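Local atomic coordinates of xylose isomerase-like TIM barrel domain-containing protein (Thermus thermophilus, PDB entry 3AYV), a protein that binds zinc ions at the mouth of a TIM barrel and may be a phosphodiesterase or DNA endonuclease, although its function is not established. Residues E184-N189 and A210-Y215; D162-R167 and G204-G209. All blocks are in the same frame, centred on the assembly; numbering follows the deposited sequence.

Contact 1. Residues E184-N189 and A210-Y215; sequences EHLHLN and AWLRPY. With ZN (zinc ion), chain F.
Leu-186 pushes its forked end into a cluster made by Trp-211, Leu-212 and Tyr-215, and the contact is built of hydrocarbon alone. Its two methyls divide the work. CD1 lies 4.0 Å from Tyr-215 CB, with the two side chains crossing at about a right angle. CD2 meets Trp-211 CZ3 at 4.1 Å, coming in at the edge of the indole near its plane, and also touches Leu-212 CD1, as Leu-186 slides past both residues in the opposite direction. Leu-212 packs against the strand from the loop side of the contact. With CG anti to its backbone N (chi1 178°), it meets Leu-188 tip to tip, the closest approach being 3.9 Å between Leu-212 CD1 and Leu-188 CD2. Leu-212 CD1 thus bridges two residues of one strand. No hydrogen bond links the segments; within the loop, Tyr-215 N donates to Leu-212 O at 2.8 Å, closing the turn that carries both side chains. His-187, between the two leucines, instead gives ND1 to a zinc ion at 2.4 Å, alongside Glu-136, Asp-162 and Glu-223. The strand therefore has a metal-binding residue directed into the barrel and leucines packed outside it. Strand 185-188 lies between strands 158-162 and 219-222, and the loop 210-215 covers its outer surface, where Leu-186 also touches Phe-161 and Leu-188 touches Met-220.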
ATOM      1  N   GLU A 184       8.676  -0.095  -5.989  1.00 14.70           N
ATOM      2  CA  GLU A 184       8.197  -0.795  -7.156  1.00 15.47           C
ATOM      3  C   GLU A 184       6.698  -0.602  -7.353  1.00 15.86           C
ATOM      4  O   GLU A 184       6.141  -1.050  -8.354  1.00 16.52           O
ATOM      5  CB  GLU A 184       8.603  -2.280  -7.117  1.00 15.75           C
ATOM      6  CG  GLU A 184       7.907  -3.123  -6.068  1.00 15.02           C
ATOM      7  CD  GLU A 184       8.655  -4.408  -5.773  1.00 16.82           C
ATOM      8  OE1 GLU A 184       8.064  -5.473  -6.005  1.00 18.57           O
ATOM      9  OE2 GLU A 184       9.812  -4.346  -5.298  1.00 16.87           O
ATOM     10  N   HIS A 185       6.069   0.118  -6.410  1.00 15.57           N
ATOM     11  CA  HIS A 185       4.615   0.196  -6.298  1.00 14.98           C
ATOM     12  C   HIS A 185       4.364   1.585  -5.761  1.00 14.72           C
ATOM     13  O   HIS A 185       5.038   2.026  -4.818  1.00 13.10           O
ATOM     14  CB  HIS A 185       4.140  -0.836  -5.273  1.00 14.66           C
ATOM     15  CG  HIS A 185       2.771  -1.376  -5.511  1.00 14.09           C
ATOM     16  ND1 HIS A 185       1.701  -1.066  -4.698  1.00 16.05           N
ATOM     17  CD2 HIS A 185       2.304  -2.249  -6.430  1.00 12.76           C
ATOM     18  CE1 HIS A 185       0.633  -1.730  -5.104  1.00 12.48           C
ATOM     19  NE2 HIS A 185       0.971  -2.442  -6.168  1.00 17.10           N
ATOM     20  N   LEU A 186       3.439   2.310  -6.380  1.00 14.99           N
ATOM     21  CA  LEU A 186       3.158   3.667  -5.921  1.00 16.24           C
ATOM     22  C   LEU A 186       1.710   3.827  -5.562  1.00 17.16           C
ATOM     23  O   LEU A 186       0.822   3.364  -6.293  1.00 18.20           O
ATOM     24  CB  LEU A 186       3.587   4.726  -6.950  1.00 17.52           C
ATOM     25  CG  LEU A 186       5.111   4.877  -6.915  1.00 19.76           C
ATOM     26  CD1 LEU A 186       5.735   4.059  -8.034  1.00 21.22           C
ATOM     27  CD2 LEU A 186       5.578   6.346  -6.915  1.00 22.63           C
ATOM     28  N   HIS A 187       1.482   4.439  -4.403  1.00 16.50           N
ATOM     29  CA  HIS A 187       0.142   4.812  -3.978  1.00 15.60           C
ATOM     30  C   HIS A 187      -0.039   6.278  -4.304  1.00 14.91           C
ATOM     31  O   HIS A 187       0.674   7.132  -3.774  1.00 15.62           O
ATOM     32  CB  HIS A 187      -0.031   4.548  -2.484  1.00 15.70           C
ATOM     33  CG  HIS A 187      -0.422   3.141  -2.168  1.00 15.57           C
ATOM     34  ND1 HIS A 187      -0.751   2.733  -0.896  1.00 15.71           N
ATOM     35  CD2 HIS A 187      -0.572   2.051  -2.961  1.00 15.69           C
ATOM     36  CE1 HIS A 187      -1.043   1.442  -0.905  1.00 17.97           C
ATOM     37  NE2 HIS A 187      -0.957   1.007  -2.149  1.00 17.05           N
ATOM     38  N   LEU A 188      -0.979   6.559  -5.201  1.00 14.11           N
ATOM     39  CA  LEU A 188      -1.134   7.903  -5.760  1.00 13.63           C
ATOM     40  C   LEU A 188      -2.414   8.582  -5.335  1.00 12.91           C
ATOM     41  O   LEU A 188      -3.484   7.981  -5.383  1.00 13.21           O
ATOM     42  CB  LEU A 188      -1.112   7.846  -7.280  1.00 13.68           C
ATOM     43  CG  LEU A 188       0.174   7.290  -7.921  1.00 14.20           C
ATOM     44  CD1 LEU A 188      -0.072   7.323  -9.436  1.00 14.08           C
ATOM     45  CD2 LEU A 188       1.355   8.153  -7.562  1.00 14.49           C
ATOM     46  N   ASN A 189      -2.271   9.829  -4.911  1.00 13.52           N
ATOM     47  CA  ASN A 189      -3.393  10.730  -4.663  1.00 13.56           C
ATOM     48  C   ASN A 189      -2.803  12.098  -4.372  1.00 14.35           C
ATOM     49  O   ASN A 189      -1.586  12.254  -4.489  1.00 13.79           O
ATOM     50  CB  ASN A 189      -4.311  10.210  -3.533  1.00 13.79           C
ATOM     51  CG  ASN A 189      -3.579   9.990  -2.215  1.00 12.30           C
ATOM     52  OD1 ASN A 189      -2.673  10.746  -1.855  1.00 12.56           O
ATOM     53  ND2 ASN A 189      -3.973   8.938  -1.489  1.00 11.54           N
ATOM     54  N   ALA A 210       6.288  17.218 -11.320  1.00 23.93           N
ATOM     55  CA  ALA A 210       7.709  17.431 -11.093  1.00 24.05           C
ATOM     56  C   ALA A 210       8.525  16.159 -10.803  1.00 24.48           C
ATOM     57  O   ALA A 210       9.743  16.169 -10.993  1.00 25.05           O
ATOM     58  CB  ALA A 210       7.935  18.492  -9.977  1.00 24.98           C
ATOM     59  N   TRP A 211       7.889  15.063 -10.358  1.00 23.20           N
ATOM     60  CA  TRP A 211       8.667  13.896  -9.922  1.00 21.76           C
ATOM     61  C   TRP A 211       8.184  12.529 -10.369  1.00 20.98           C
ATOM     62  O   TRP A 211       8.934  11.556 -10.280  1.00 21.04           O
ATOM     63  CB  TRP A 211       8.865  13.922  -8.383  1.00 21.63           C
ATOM     64  CG  TRP A 211       7.572  13.883  -7.597  1.00 20.25           C
ATOM     65  CD1 TRP A 211       6.869  14.968  -7.118  1.00 18.75           C
ATOM     66  CD2 TRP A 211       6.833  12.720  -7.203  1.00 18.26           C
ATOM     67  NE1 TRP A 211       5.748  14.532  -6.447  1.00 18.91           N
ATOM     68  CE2 TRP A 211       5.701  13.163  -6.485  1.00 19.97           C
ATOM     69  CE3 TRP A 211       7.031  11.338  -7.360  1.00 18.80           C
ATOM     70  CZ2 TRP A 211       4.765  12.272  -5.936  1.00 19.27           C
ATOM     71  CZ3 TRP A 211       6.093  10.457  -6.820  1.00 17.99           C
ATOM     72  CH2 TRP A 211       4.975  10.928  -6.125  1.00 17.74           C
ATOM     73  N   LEU A 212       6.944  12.431 -10.851  1.00 20.10           N
ATOM     74  CA  LEU A 212       6.330  11.112 -11.059  1.00 18.72           C
ATOM     75  C   LEU A 212       6.646  10.453 -12.403  1.00 19.45           C
ATOM     76  O   LEU A 212       6.608   9.213 -12.519  1.00 18.90           O
ATOM     77  CB  LEU A 212       4.808  11.173 -10.847  1.00 18.64           C
ATOM     78  CG  LEU A 212       3.986   9.888 -11.061  1.00 17.12           C
ATOM     79  CD1 LEU A 212       4.331   8.788 -10.030  1.00 17.92           C
ATOM     80  CD2 LEU A 212       2.518  10.235 -10.988  1.00 17.75           C
ATOM     81  N   ARG A 213       6.963  11.261 -13.410  1.00 19.85           N
ATOM     82  CA  ARG A 213       7.128  10.721 -14.763  1.00 22.02           C
ATOM     83  C   ARG A 213       8.095   9.513 -14.862  1.00 21.31           C
ATOM     84  O   ARG A 213       7.768   8.543 -15.552  1.00 20.90           O
ATOM     85  CB  ARG A 213       7.470  11.813 -15.798  1.00 22.32           C
ATOM     86  CG  ARG A 213       7.116  11.390 -17.228  1.00 27.07           C
ATOM     87  CD  ARG A 213       7.447  12.470 -18.239  1.00 33.75           C
ATOM     88  NE  ARG A 213       7.517  13.784 -17.595  1.00 41.05           N
ATOM     89  CZ  ARG A 213       6.569  14.709 -17.672  1.00 42.69           C
ATOM     90  NH1 ARG A 213       5.483  14.462 -18.385  1.00 44.57           N
ATOM     91  NH2 ARG A 213       6.708  15.875 -17.045  1.00 43.92           N
ATOM     92  N   PRO A 214       9.252   9.549 -14.155  1.00 21.32           N
ATOM     93  CA  PRO A 214      10.142   8.373 -14.251  1.00 22.15           C
ATOM     94  C   PRO A 214       9.530   7.056 -13.789  1.00 22.05           C
ATOM     95  O   PRO A 214      10.051   6.001 -14.134  1.00 22.27           O
ATOM     96  CB  PRO A 214      11.349   8.760 -13.378  1.00 22.34           C
ATOM     97  CG  PRO A 214      11.345  10.243 -13.368  1.00 22.27           C
ATOM     98  CD  PRO A 214       9.867  10.611 -13.345  1.00 22.05           C
ATOM     99  N   TYR A 215       8.425   7.108 -13.039  1.00 22.01           N
ATOM    100  CA  TYR A 215       7.834   5.909 -12.391  1.00 21.97           C
ATOM    101  C   TYR A 215       6.606   5.362 -13.086  1.00 21.52           C
ATOM    102  O   TYR A 215       5.980   4.422 -12.626  1.00 21.21           O
ATOM    103  CB  TYR A 215       7.561   6.210 -10.886  1.00 22.56           C
ATOM    104  CG  TYR A 215       8.834   6.617 -10.193  1.00 22.28           C
ATOM    105  CD1 TYR A 215       9.699   5.653  -9.680  1.00 24.86           C
ATOM    106  CD2 TYR A 215       9.216   7.951 -10.111  1.00 22.84           C
ATOM    107  CE1 TYR A 215      10.888   6.006  -9.084  1.00 23.25           C
ATOM    108  CE2 TYR A 215      10.412   8.310  -9.525  1.00 23.88           C
ATOM    109  CZ  TYR A 215      11.237   7.326  -9.004  1.00 24.43           C
ATOM    110  OH  TYR A 215      12.428   7.676  -8.417  1.00 26.51           O
TER
HETATM  111 ZN    ZN F 256      -1.149   4.498   0.711  1.00 71.78          ZN
HETATM  112  O   HOH W   1      -2.890   2.820   1.445  1.00 27.13           O
HETATM  113  O   HOH W   2      -3.125   5.561   1.619  1.00 20.80           O

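Contact 2. Residues D162-R167 and G204-G209; sequences DAAHAR and GVLGHG. With ZN (zinc ion), chain F; ZN (zinc ion), chain G.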
ATOM      1  N   ASP A 162       3.945   6.044  -0.712  1.00 12.68           N
ATOM      2  CA  ASP A 162       2.788   6.895  -0.649  1.00 12.73           C
ATOM      3  C   ASP A 162       3.241   8.301  -0.334  1.00 12.33           C
ATOM      4  O   ASP A 162       3.610   8.584   0.806  1.00 12.81           O
ATOM      5  CB  ASP A 162       1.839   6.396   0.441  1.00 13.30           C
ATOM      6  CG  ASP A 162       0.509   7.142   0.430  1.00 14.92           C
ATOM      7  OD1 ASP A 162       0.479   8.382   0.502  1.00 14.06           O
ATOM      8  OD2 ASP A 162      -0.521   6.486   0.322  1.00 16.58           O
ATOM      9  N   ALA A 163       3.216   9.187  -1.328  1.00 11.18           N
ATOM     10  CA  ALA A 163       3.782  10.538  -1.162  1.00 11.35           C
ATOM     11  C   ALA A 163       3.002  11.404  -0.171  1.00 10.86           C
ATOM     12  O   ALA A 163       3.590  12.223   0.527  1.00 10.95           O
ATOM     13  CB  ALA A 163       3.910  11.259  -2.535  1.00 11.82           C
ATOM     14  N   ALA A 164       1.688  11.231  -0.133  1.00 11.45           N
ATOM     15  CA  ALA A 164       0.862  12.007   0.800  1.00 11.82           C
ATOM     16  C   ALA A 164       1.180  11.644   2.256  1.00 11.73           C
ATOM     17  O   ALA A 164       1.214  12.522   3.125  1.00 11.64           O
ATOM     18  CB  ALA A 164      -0.613  11.803   0.500  1.00 11.61           C
ATOM     19  N   HIS A 165       1.408  10.356   2.529  1.00 11.98           N
ATOM     20  CA  HIS A 165       1.783   9.972   3.881  1.00 11.67           C
ATOM     21  C   HIS A 165       3.082  10.645   4.261  1.00 11.45           C
ATOM     22  O   HIS A 165       3.222  11.105   5.395  1.00 12.63           O
ATOM     23  CB  HIS A 165       1.925   8.453   4.013  1.00 11.63           C
ATOM     24  CG  HIS A 165       0.628   7.717   3.912  1.00 10.39           C
ATOM     25  ND1 HIS A 165       0.563   6.342   3.872  1.00 11.39           N
ATOM     26  CD2 HIS A 165      -0.654   8.164   3.814  1.00 11.46           C
ATOM     27  CE1 HIS A 165      -0.702   5.968   3.761  1.00 14.70           C
ATOM     28  NE2 HIS A 165      -1.455   7.058   3.719  1.00 12.03           N
ATOM     29  N   ALA A 166       4.052  10.699   3.341  1.00 11.69           N
ATOM     30  CA  ALA A 166       5.304  11.406   3.643  1.00 12.85           C
ATOM     31  C   ALA A 166       5.051  12.899   3.935  1.00 13.60           C
ATOM     32  O   ALA A 166       5.613  13.478   4.870  1.00 14.55           O
ATOM     33  CB  ALA A 166       6.305  11.238   2.492  1.00 12.28           C
ATOM     34  N   ARG A 167       4.166  13.491   3.152  1.00 14.04           N
ATOM     35  CA  ARG A 167       3.905  14.930   3.257  1.00 13.93           C
ATOM     36  C   ARG A 167       3.175  15.272   4.537  1.00 13.86           C
ATOM     37  O   ARG A 167       3.527  16.253   5.195  1.00 13.98           O
ATOM     38  CB  ARG A 167       3.080  15.390   2.055  1.00 14.58           C
ATOM     39  CG  ARG A 167       2.722  16.902   2.049  1.00 15.68           C
ATOM     40  CD  ARG A 167       3.934  17.831   2.065  1.00 18.00           C
ATOM     41  NE  ARG A 167       3.500  19.238   1.968  1.00 20.91           N
ATOM     42  CZ  ARG A 167       3.648  20.001   0.885  1.00 23.66           C
ATOM     43  NH1 ARG A 167       4.235  19.512  -0.202  1.00 23.20           N
ATOM     44  NH2 ARG A 167       3.214  21.266   0.892  1.00 22.15           N
ATOM     45  N   GLY A 204      -4.110  18.995  -5.310  1.00 20.76           N
ATOM     46  CA  GLY A 204      -3.447  19.387  -4.075  1.00 20.48           C
ATOM     47  C   GLY A 204      -2.072  19.947  -4.318  1.00 20.12           C
ATOM     48  O   GLY A 204      -1.818  20.586  -5.342  1.00 20.15           O
ATOM     49  N   VAL A 205      -1.176  19.681  -3.376  1.00 19.28           N
ATOM     50  CA  VAL A 205       0.112  20.362  -3.284  1.00 18.96           C
ATOM     51  C   VAL A 205       1.317  19.476  -3.637  1.00 18.63           C
ATOM     52  O   VAL A 205       2.458  19.962  -3.644  1.00 18.63           O
ATOM     53  CB  VAL A 205       0.339  20.945  -1.851  1.00 19.37           C
ATOM     54  CG1 VAL A 205      -0.814  21.859  -1.457  1.00 18.79           C
ATOM     55  CG2 VAL A 205       0.548  19.804  -0.807  1.00 19.41           C
ATOM     56  N   LEU A 206       1.087  18.191  -3.915  1.00 17.73           N
ATOM     57  CA  LEU A 206       2.208  17.247  -4.108  1.00 17.57           C
ATOM     58  C   LEU A 206       3.032  17.442  -5.401  1.00 17.60           C
ATOM     59  O   LEU A 206       4.144  16.935  -5.498  1.00 17.69           O
ATOM     60  CB  LEU A 206       1.770  15.772  -3.957  1.00 17.52           C
ATOM     61  CG  LEU A 206       1.386  15.310  -2.535  1.00 17.04           C
ATOM     62  CD1 LEU A 206       1.001  13.840  -2.557  1.00 15.62           C
ATOM     63  CD2 LEU A 206       2.550  15.594  -1.520  1.00 17.25           C
ATOM     64  N   GLY A 207       2.497  18.173  -6.382  1.00 18.22           N
ATOM     65  CA  GLY A 207       3.284  18.504  -7.603  1.00 18.17           C
ATOM     66  C   GLY A 207       3.798  17.290  -8.373  1.00 18.19           C
ATOM     67  O   GLY A 207       4.977  17.240  -8.782  1.00 17.97           O
ATOM     68  N   HIS A 208       2.934  16.300  -8.575  1.00 18.44           N
ATOM     69  CA  HIS A 208       3.371  15.040  -9.193  1.00 19.33           C
ATOM     70  C   HIS A 208       4.059  15.214 -10.539  1.00 20.58           C
ATOM     71  O   HIS A 208       4.900  14.395 -10.917  1.00 21.02           O
ATOM     72  CB  HIS A 208       2.207  14.072  -9.389  1.00 18.78           C
ATOM     73  CG  HIS A 208       1.524  13.689  -8.113  1.00 18.98           C
ATOM     74  ND1 HIS A 208       1.755  12.490  -7.473  1.00 20.19           N
ATOM     75  CD2 HIS A 208       0.622  14.356  -7.354  1.00 12.98           C
ATOM     76  CE1 HIS A 208       1.012  12.427  -6.378  1.00 15.39           C
ATOM     77  NE2 HIS A 208       0.326  13.551  -6.279  1.00 19.13           N
ATOM     78  N   GLY A 209       3.666  16.244 -11.278  1.00 21.44           N
ATOM     79  CA  GLY A 209       4.311  16.534 -12.564  1.00 23.08           C
ATOM     80  C   GLY A 209       5.823  16.689 -12.449  1.00 24.05           C
ATOM     81  O   GLY A 209       6.566  16.323 -13.376  1.00 24.93           O
TER
HETATM   82 ZN    ZN F 256      -1.149   4.498   0.711  1.00 71.78          ZN
HETATM   83 ZN    ZN G 257      -3.527   7.302   2.870  1.00 62.83          ZN
HETATM   84  O   HOH W   3      -2.590   8.501   1.034  1.00 15.40           O
HETATM   85  O   HOH W   1      -2.890   2.820   1.445  1.00 27.13           O
HETATM   86  O   HOH W   2      -3.125   5.561   1.619  1.00 20.80           O
HETATM   87  O   HOH W   4      -4.454   6.171   4.494  1.00 22.25           O
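Leu-206 lies against the first turn of helix 163-169 and, of all the residues here, has the most surface buried by the contact. Followed outward from CB, its side chain runs to CG, set anti to the carbonyl carbon (chi1 -70°), and there it forks. CD1 rests on the start of the helix, 3.6 Å from Ala-164 N and 3.9 Å from Ala-163 CB, with Ala-164 CB also in contact. CD2 turns to the aliphatic root of Arg-167 and reaches its CB at 3.6 Å, with CG next; the two side chains slide past each other in opposite directions. Further along, the arginine chain bends at chi2 (59°), and its guanidinium meets Val-205, whose CG2 sits over one face, offset toward the rim, 3.5 Å from Arg-167 NH2. The arginine thus meets Leu-206 through its aliphatic CB and CG and Val-205 through the face of its charged group. At the other end of the segment, Asp-162 is the N-cap: its OD1 accepts from His-165 N at 3.0 Å, the donor standing above the carboxylate plane. OD2 of the same carboxylate binds one zinc ion at 2.1 Å, while its CG lies over the centre of the His-165 ring. His-165 NE2 holds a second zinc ion at 2.2 Å, together with Asp-196 and His-198, and water 2 bridges the two metals. Such a metal cluster, held at the C-terminal mouth of the barrel by strand ends and the segments after them, is characteristic of the AP endonuclease 2 family of xylose isomerase-like TIM barrels.

How the contacts relate
From the N terminus, the chain first passes 162-167, where strand 158-162 runs into helix 163-169, and then 184-189 on the next strand. It returns through one long loop, 204-209 followed directly by 210-215, before strand 219-222. Contact 2 closes the wider loop back onto the helix start, and contact 1 the shorter one onto the strand. Because the segments alternate, the closures cross rather than nest. A probable hydrogen bond from Trp-211 NE1 to Leu-206 O joins the loop halves. Contact 1 ties the loop to the barrel wall and contact 2 ties it to helix 163-169, which follows the preceding strand; both border the same metal site.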